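PDB 6MFC: GphF from Cystobacter violaceus, which probably decarboxylates the acyl starter unit that initiates polyketide biosynthesis, using a fold related to that of GNAT acetyltransferases. Local coordinates for residues A[83-88]-A[113-118]; A[153-158]-A[182-187]. One frame throughout, in Å; residues are numbered along the deposited sequence.

Interaction 1 joins two neighbouring antiparallel strands of the central sheet; interaction 2 sets helix 182-190 against the loop that leaves strand 148-153, which pairs in parallel with the other edge of strand 111-119. Their centres lie about 17 Å apart, and both segments of interaction 1 precede those of interaction 2 in the sequence. They nevertheless touch: Leu-114 CD1 packs 4.0 Å from His-187 CE1, and Leu-117 CD2 4.2 Å from Phe-186 CZ. Bound pentaethylene glycol, probably from the crystallisation liquor, comes within about 4 Å of Gly-116 and about 3 Å of the His-187 side chain; such molecules often mark pockets, so both contacts may border one.

Interaction 1: residues A[83-88]-A[113-118]; sequences YAQRIA and QLLGLN
Tyr-83 to Ile-87 and Gln-113 to Asn-118 run as antiparallel strands at 171°, 4.5 Å apart at closest approach, joined by four backbone hydrogen bonds. Gln-85 and Gln-113 bond to each other in both directions, Gln-113 N giving to Gln-85 O at 2.7 Å. Their side chains leave the same face side by side, and Gln-85 NE2 donates to Gln-113 OE1 at 3.2 Å, the two amide planes turned 57° apart. Gln-85 reaches it as an extended chain, chi1 of 70° setting CG between the two backbone branches of CA. Leu-101 O is a second acceptor for that NE2, and Arg-60 holds OE1, which fixes the way round of this buried amide. Ile-87 CG2 lies beside the oxygen of the Gln-113 carboxamide, 3.5 Å from OE1.

Further along, Leu-115 and Gly-116 both stand opposite Tyr-83 in a classic beta bulge, a feature of this strand in GNAT folds. Tyr-83 N bonds to Gly-116 O at 2.9 Å, while Leu-115 N reaches Tyr-83 O at 3.0 Å from above the carbonyl plane. Leu-115 CB meets Tyr-83 CB at 4.0 Å, and both side chains pack on helix 55-64. The Tyr-83 ring runs on toward Asn-118: a water in the plane of the ring accepts from Tyr-83 OH at 2.8 Å and from Asn-118 ND2, while Trp-47 NE1 donates to Asn-118 OD1.

Interaction 2: residues A[153-158]-A[182-187]; sequences SRCGDY and PVLGFH
The imidazole of His-187 presents CD2 obliquely to Ser-153 OG at 4.0 Å, while one of its faces carries Phe-186 CD2, 3.8 Å from the ring plane and nearer its margin than its centre. His-187 NE2 in turn lies in the plane of the Phe-186 ring, at its edge, and a hydrogen bond between ND1 and NE2 of His-217 on strand 212-218 ties the imidazole to the sheet. In this GNAT-like fold the contact brings residues 182-187 of helix 182-190 against the loop that follows strand 148-153.

Val-183 fits against that loop with both branches. CG1, anti to the backbone N (chi1 -168°), lies 3.5 Å from Arg-154 O; CG2 reaches Gly-156 N at 3.5 Å, a place where the loop has no side chain. The guanidinium of Arg-154 is turned to another partner, Asp-205, in a salt bridge from NE.

Leu-184 divides its methyls between two residues, CD2 lying 3.8 Å from Ser-153 OG. Its other neighbours include Val-213 and Val-215 of strand 212-218. Cys-155 SG, beside its own backbone N and bordered by Tyr-168, Tyr-171 and Val-172, sits 3.8 Å from Leu-184 CD1.

Interaction 1: residues A[83-88]-A[113-118]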
ATOM      1  N   TYR A  83       0.273   0.581  -7.159  1.00 69.63           N
ATOM      2  CA  TYR A  83       1.100   1.732  -7.484  1.00 65.33           C
ATOM      3  C   TYR A  83       2.387   1.684  -6.674  1.00 67.00           C
ATOM      4  O   TYR A  83       2.399   1.226  -5.528  1.00 80.37           O
ATOM      5  CB  TYR A  83       0.361   3.040  -7.203  1.00 70.51           C
ATOM      6  CG  TYR A  83      -1.036   3.087  -7.776  1.00 71.43           C
ATOM      7  CD1 TYR A  83      -1.265   3.565  -9.058  1.00 65.84           C
ATOM      8  CD2 TYR A  83      -2.125   2.657  -7.032  1.00 67.59           C
ATOM      9  CE1 TYR A  83      -2.542   3.613  -9.584  1.00 65.16           C
ATOM     10  CE2 TYR A  83      -3.406   2.701  -7.549  1.00 80.04           C
ATOM     11  CZ  TYR A  83      -3.610   3.180  -8.826  1.00 80.39           C
ATOM     12  OH  TYR A  83      -4.885   3.225  -9.346  1.00 86.31           O
ATOM     13  N   ALA A  84       3.472   2.165  -7.275  1.00 62.63           N
ATOM     14  CA  ALA A  84       4.759   2.159  -6.596  1.00 65.77           C
ATOM     15  C   ALA A  84       5.672   3.201  -7.223  1.00 81.86           C
ATOM     16  O   ALA A  84       5.544   3.531  -8.405  1.00 81.81           O
ATOM     17  CB  ALA A  84       5.416   0.776  -6.648  1.00 57.26           C
ATOM     18  N   GLN A  85       6.593   3.715  -6.412  1.00 82.54           N
ATOM     19  CA  GLN A  85       7.635   4.612  -6.887  1.00 77.19           C
ATOM     20  C   GLN A  85       8.933   4.267  -6.174  1.00 77.66           C
ATOM     21  O   GLN A  85       8.932   3.703  -5.077  1.00 80.58           O
ATOM     22  CB  GLN A  85       7.281   6.089  -6.664  1.00 74.68           C
ATOM     23  CG  GLN A  85       7.299   6.541  -5.214  1.00 75.36           C
ATOM     24  CD  GLN A  85       6.893   7.995  -5.056  1.00 79.05           C
ATOM     25  OE1 GLN A  85       6.480   8.644  -6.017  1.00 74.56           O
ATOM     26  NE2 GLN A  85       7.010   8.514  -3.838  1.00 81.38           N
ATOM     27  N   ARG A  86      10.044   4.605  -6.817  1.00 77.02           N
ATOM     28  CA  ARG A  86      11.369   4.283  -6.304  1.00 69.53           C
ATOM     29  C   ARG A  86      11.875   5.449  -5.463  1.00 75.86           C
ATOM     30  O   ARG A  86      11.966   6.580  -5.954  1.00 90.14           O
ATOM     31  CB  ARG A  86      12.325   3.982  -7.456  1.00 62.46           C
ATOM     32  CG  ARG A  86      13.625   3.319  -7.046  1.00 68.54           C
ATOM     33  CD  ARG A  86      14.314   2.707  -8.254  1.00 74.76           C
ATOM     34  NE  ARG A  86      15.504   1.947  -7.885  1.00 88.27           N
ATOM     35  CZ  ARG A  86      16.146   1.125  -8.708  1.00100.05           C
ATOM     36  NH1 ARG A  86      15.710   0.951  -9.948  1.00101.98           N
ATOM     37  NH2 ARG A  86      17.221   0.472  -8.290  1.00110.53           N
ATOM     38  N   ILE A  87      12.189   5.178  -4.197  1.00 68.48           N
ATOM     39  CA  ILE A  87      12.694   6.210  -3.297  1.00 76.78           C
ATOM     40  C   ILE A  87      14.077   5.812  -2.801  1.00 87.36           C
ATOM     41  O   ILE A  87      14.598   4.752  -3.165  1.00 88.37           O
ATOM     42  CB  ILE A  87      11.730   6.454  -2.122  1.00 71.98           C
ATOM     43  CG1 ILE A  87      11.698   5.241  -1.193  1.00 75.90           C
ATOM     44  CG2 ILE A  87      10.333   6.766  -2.633  1.00 62.50           C
ATOM     45  CD1 ILE A  87      10.740   5.389  -0.029  1.00 75.85           C
ATOM     46  N   ALA A  88      14.678   6.659  -1.962  1.00 93.82           N
ATOM     47  CA  ALA A  88      16.046   6.427  -1.509  1.00102.19           C
ATOM     48  C   ALA A  88      16.155   5.131  -0.712  1.00 95.80           C
ATOM     49  O   ALA A  88      16.940   4.239  -1.053  1.00 96.68           O
ATOM     50  CB  ALA A  88      16.528   7.618  -0.677  1.00107.51           C
ATOM     51  N   GLN A 113       8.730   1.918  -3.011  1.00 64.31           N
ATOM     52  CA  GLN A 113       7.680   2.245  -2.055  1.00 71.38           C
ATOM     53  C   GLN A 113       6.312   1.906  -2.634  1.00 77.50           C
ATOM     54  O   GLN A 113       5.983   2.327  -3.746  1.00 81.19           O
ATOM     55  CB  GLN A 113       7.725   3.726  -1.680  1.00 73.56           C
ATOM     56  CG  GLN A 113       6.586   4.156  -0.776  1.00 73.25           C
ATOM     57  CD  GLN A 113       6.420   5.658  -0.728  1.00 72.61           C
ATOM     58  OE1 GLN A 113       7.071   6.390  -1.474  1.00 76.56           O
ATOM     59  NE2 GLN A 113       5.544   6.129   0.151  1.00 68.37           N
ATOM     60  N   LEU A 114       5.518   1.158  -1.873  1.00 86.00           N
ATOM     61  CA  LEU A 114       4.148   0.855  -2.264  1.00 83.15           C
ATOM     62  C   LEU A 114       3.255   2.039  -1.913  1.00 81.10           C
ATOM     63  O   LEU A 114       3.095   2.375  -0.736  1.00 95.94           O
ATOM     64  CB  LEU A 114       3.653  -0.412  -1.568  1.00 83.76           C
ATOM     65  CG  LEU A 114       4.227  -1.753  -2.026  1.00 83.03           C
ATOM     66  CD1 LEU A 114       3.701  -2.891  -1.162  1.00 94.17           C
ATOM     67  CD2 LEU A 114       3.899  -1.993  -3.488  1.00 77.59           C
ATOM     68  N   LEU A 115       2.680   2.674  -2.932  1.00 74.68           N
ATOM     69  CA  LEU A 115       1.734   3.757  -2.701  1.00 72.59           C
ATOM     70  C   LEU A 115       0.310   3.254  -2.530  1.00 73.84           C
ATOM     71  O   LEU A 115      -0.509   3.931  -1.899  1.00 82.57           O
ATOM     72  CB  LEU A 115       1.795   4.766  -3.850  1.00 73.79           C
ATOM     73  CG  LEU A 115       3.141   5.464  -4.045  1.00 79.97           C
ATOM     74  CD1 LEU A 115       3.083   6.413  -5.226  1.00 90.27           C
ATOM     75  CD2 LEU A 115       3.546   6.204  -2.783  1.00 86.58           C
ATOM     76  N   GLY A 116      -0.000   2.078  -3.070  1.00 68.48           N
ATOM     77  CA  GLY A 116      -1.333   1.524  -2.954  1.00 70.02           C
ATOM     78  C   GLY A 116      -1.468   0.147  -3.567  1.00 72.03           C
ATOM     79  O   GLY A 116      -0.747  -0.201  -4.507  1.00 63.78           O
ATOM     80  N   LEU A 117      -2.388  -0.651  -3.027  1.00 76.71           N
ATOM     81  CA  LEU A 117      -2.719  -1.964  -3.577  1.00 71.05           C
ATOM     82  C   LEU A 117      -4.214  -2.165  -3.348  1.00 75.51           C
ATOM     83  O   LEU A 117      -4.645  -2.443  -2.225  1.00 80.84           O
ATOM     84  CB  LEU A 117      -1.892  -3.071  -2.931  1.00 66.83           C
ATOM     85  CG  LEU A 117      -2.077  -4.503  -3.444  1.00 79.28           C
ATOM     86  CD1 LEU A 117      -0.760  -5.256  -3.388  1.00 82.86           C
ATOM     87  CD2 LEU A 117      -3.136  -5.249  -2.645  1.00 83.77           C
ATOM     88  N   ASN A 118      -5.000  -2.003  -4.408  1.00 76.52           N
ATOM     89  CA  ASN A 118      -6.451  -2.103  -4.337  1.00 75.40           C
ATOM     90  C   ASN A 118      -6.914  -3.362  -5.052  1.00 78.07           C
ATOM     91  O   ASN A 118      -6.434  -3.674  -6.148  1.00 70.30           O
ATOM     92  CB  ASN A 118      -7.119  -0.874  -4.957  1.00 71.19           C
ATOM     93  CG  ASN A 118      -6.731   0.413  -4.262  1.00 84.40           C
ATOM     94  OD1 ASN A 118      -6.497   0.433  -3.054  1.00 97.05           O
ATOM     95  ND2 ASN A 118      -6.662   1.499  -5.024  1.00 86.84           N
TER
HETATM   96  O   HOH W   1      -7.128   2.598  -7.791  1.00 65.74           O

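Interaction 2: residues A[153-158]-A[182-187]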
ATOM      1  N   SER A 153       1.447   1.045   5.764  1.00 67.72           N
ATOM      2  CA  SER A 153       0.186   0.323   5.849  1.00 73.38           C
ATOM      3  C   SER A 153      -0.726   1.002   6.870  1.00 78.33           C
ATOM      4  O   SER A 153      -0.476   2.123   7.319  1.00 80.37           O
ATOM      5  CB  SER A 153       0.442  -1.144   6.187  1.00 77.93           C
ATOM      6  OG  SER A 153      -0.772  -1.867   6.287  1.00 84.24           O
ATOM      7  N   ARG A 154      -1.804   0.321   7.252  1.00 79.97           N
ATOM      8  CA  ARG A 154      -2.772   0.867   8.192  1.00 80.95           C
ATOM      9  C   ARG A 154      -3.484  -0.290   8.882  1.00 77.45           C
ATOM     10  O   ARG A 154      -3.264  -1.463   8.563  1.00 82.79           O
ATOM     11  CB  ARG A 154      -3.757   1.803   7.482  1.00 76.71           C
ATOM     12  CG  ARG A 154      -4.525   1.151   6.342  1.00 83.61           C
ATOM     13  CD  ARG A 154      -5.471   2.137   5.673  1.00 87.26           C
ATOM     14  NE  ARG A 154      -6.418   2.719   6.619  1.00 86.08           N
ATOM     15  CZ  ARG A 154      -7.604   2.193   6.908  1.00 86.77           C
ATOM     16  NH1 ARG A 154      -7.994   1.069   6.323  1.00 90.73           N
ATOM     17  NH2 ARG A 154      -8.401   2.792   7.782  1.00 88.43           N
ATOM     18  N   CYS A 155      -4.339   0.047   9.843  1.00 85.04           N
ATOM     19  CA  CYS A 155      -5.106  -0.933  10.600  1.00 96.19           C
ATOM     20  C   CYS A 155      -6.583  -0.779  10.267  1.00 99.10           C
ATOM     21  O   CYS A 155      -7.109   0.338  10.256  1.00107.81           O
ATOM     22  CB  CYS A 155      -4.876  -0.770  12.104  1.00 96.08           C
ATOM     23  SG  CYS A 155      -3.212  -1.215  12.647  1.00 93.84           S
ATOM     24  N   GLY A 156      -7.246  -1.903  10.000  1.00 83.49           N
ATOM     25  CA  GLY A 156      -8.640  -1.883   9.609  1.00 88.10           C
ATOM     26  C   GLY A 156      -9.616  -2.079  10.751  1.00 96.32           C
ATOM     27  O   GLY A 156     -10.799  -1.751  10.619  1.00 99.64           O
ATOM     28  N   ASP A 157      -9.142  -2.610  11.877  1.00 99.55           N
ATOM     29  CA  ASP A 157      -9.987  -2.892  13.033  1.00101.35           C
ATOM     30  C   ASP A 157      -9.311  -2.425  14.315  1.00101.83           C
ATOM     31  O   ASP A 157      -9.220  -3.154  15.306  1.00111.66           O
ATOM     32  CB  ASP A 157     -10.324  -4.379  13.106  1.00113.35           C
ATOM     33  CG  ASP A 157     -11.435  -4.678  14.094  1.00128.60           C
ATOM     34  OD1 ASP A 157     -12.134  -3.732  14.513  1.00133.21           O
ATOM     35  OD2 ASP A 157     -11.604  -5.862  14.455  1.00134.75           O
ATOM     36  N   TYR A 158      -8.816  -1.191  14.312  1.00 92.70           N
ATOM     37  CA  TYR A 158      -8.256  -0.618  15.530  1.00 84.07           C
ATOM     38  C   TYR A 158      -9.324  -0.008  16.439  1.00 89.85           C
ATOM     39  O   TYR A 158      -9.225  -0.165  17.663  1.00 95.61           O
ATOM     40  CB  TYR A 158      -7.191   0.435  15.214  1.00 82.91           C
ATOM     41  CG  TYR A 158      -6.706   1.141  16.461  1.00 87.63           C
ATOM     42  CD1 TYR A 158      -6.015   0.448  17.445  1.00 87.06           C
ATOM     43  CD2 TYR A 158      -6.960   2.491  16.667  1.00 86.75           C
ATOM     44  CE1 TYR A 158      -5.579   1.077  18.592  1.00 83.96           C
ATOM     45  CE2 TYR A 158      -6.526   3.131  17.813  1.00 87.96           C
ATOM     46  CZ  TYR A 158      -5.836   2.417  18.772  1.00 90.23           C
ATOM     47  OH  TYR A 158      -5.399   3.043  19.917  1.00 97.90           O
ATOM     48  N   PRO A 182      -6.025  -7.555  10.308  1.00102.29           N
ATOM     49  CA  PRO A 182      -6.069  -8.163   8.966  1.00 90.99           C
ATOM     50  C   PRO A 182      -5.327  -7.363   7.911  1.00 91.44           C
ATOM     51  O   PRO A 182      -4.652  -7.949   7.055  1.00 90.82           O
ATOM     52  CB  PRO A 182      -7.574  -8.234   8.667  1.00 95.32           C
ATOM     53  CG  PRO A 182      -8.235  -8.189  10.006  1.00 99.84           C
ATOM     54  CD  PRO A 182      -7.369  -7.320  10.858  1.00 96.21           C
ATOM     55  N   VAL A 183      -5.433  -6.032   7.950  1.00 91.19           N
ATOM     56  CA  VAL A 183      -4.750  -5.207   6.959  1.00 81.27           C
ATOM     57  C   VAL A 183      -3.240  -5.253   7.166  1.00 87.69           C
ATOM     58  O   VAL A 183      -2.474  -5.214   6.196  1.00 89.10           O
ATOM     59  CB  VAL A 183      -5.288  -3.766   7.010  1.00 75.57           C
ATOM     60  CG1 VAL A 183      -4.802  -2.975   5.808  1.00 74.58           C
ATOM     61  CG2 VAL A 183      -6.808  -3.771   7.073  1.00 79.26           C
ATOM     62  N   LEU A 184      -2.785  -5.338   8.417  1.00 95.75           N
ATOM     63  CA  LEU A 184      -1.354  -5.460   8.671  1.00 95.71           C
ATOM     64  C   LEU A 184      -0.869  -6.890   8.466  1.00 95.43           C
ATOM     65  O   LEU A 184       0.205  -7.106   7.894  1.00 90.17           O
ATOM     66  CB  LEU A 184      -1.025  -4.980  10.085  1.00 90.58           C
ATOM     67  CG  LEU A 184      -0.425  -3.575  10.163  1.00 81.36           C
ATOM     68  CD1 LEU A 184      -0.097  -3.203  11.599  1.00 84.80           C
ATOM     69  CD2 LEU A 184       0.815  -3.489   9.285  1.00 78.07           C
ATOM     70  N   GLY A 185      -1.648  -7.876   8.920  1.00 99.76           N
ATOM     71  CA  GLY A 185      -1.294  -9.268   8.707  1.00103.06           C
ATOM     72  C   GLY A 185      -1.149  -9.647   7.248  1.00101.54           C
ATOM     73  O   GLY A 185      -0.528 -10.671   6.939  1.00104.12           O
ATOM     74  N   PHE A 186      -1.717  -8.846   6.344  1.00 94.69           N
ATOM     75  CA  PHE A 186      -1.507  -9.062   4.916  1.00 86.38           C
ATOM     76  C   PHE A 186      -0.033  -8.937   4.555  1.00 81.29           C
ATOM     77  O   PHE A 186       0.507  -9.765   3.811  1.00 76.98           O
ATOM     78  CB  PHE A 186      -2.350  -8.069   4.112  1.00 82.22           C
ATOM     79  CG  PHE A 186      -2.138  -8.150   2.627  1.00 82.82           C
ATOM     80  CD1 PHE A 186      -2.594  -9.240   1.906  1.00 92.92           C
ATOM     81  CD2 PHE A 186      -1.498  -7.127   1.948  1.00 83.33           C
ATOM     82  CE1 PHE A 186      -2.405  -9.315   0.539  1.00 95.38           C
ATOM     83  CE2 PHE A 186      -1.308  -7.195   0.581  1.00 89.08           C
ATOM     84  CZ  PHE A 186      -1.762  -8.290  -0.125  1.00 93.27           C
ATOM     85  N   HIS A 187       0.641  -7.913   5.082  1.00 85.23           N
ATOM     86  CA  HIS A 187       2.067  -7.756   4.823  1.00 83.98           C
ATOM     87  C   HIS A 187       2.905  -8.597   5.779  1.00 91.35           C
ATOM     88  O   HIS A 187       3.905  -9.195   5.365  1.00101.72           O
ATOM     89  CB  HIS A 187       2.461  -6.283   4.923  1.00 80.05           C
ATOM     90  CG  HIS A 187       1.846  -5.422   3.866  1.00 84.71           C
ATOM     91  ND1 HIS A 187       2.382  -5.299   2.602  1.00 87.54           N
ATOM     92  CD2 HIS A 187       0.740  -4.640   3.884  1.00 87.93           C
ATOM     93  CE1 HIS A 187       1.634  -4.478   1.886  1.00 86.27           C
ATOM     94  NE2 HIS A 187       0.631  -4.063   2.641  1.00 87.69           N
TER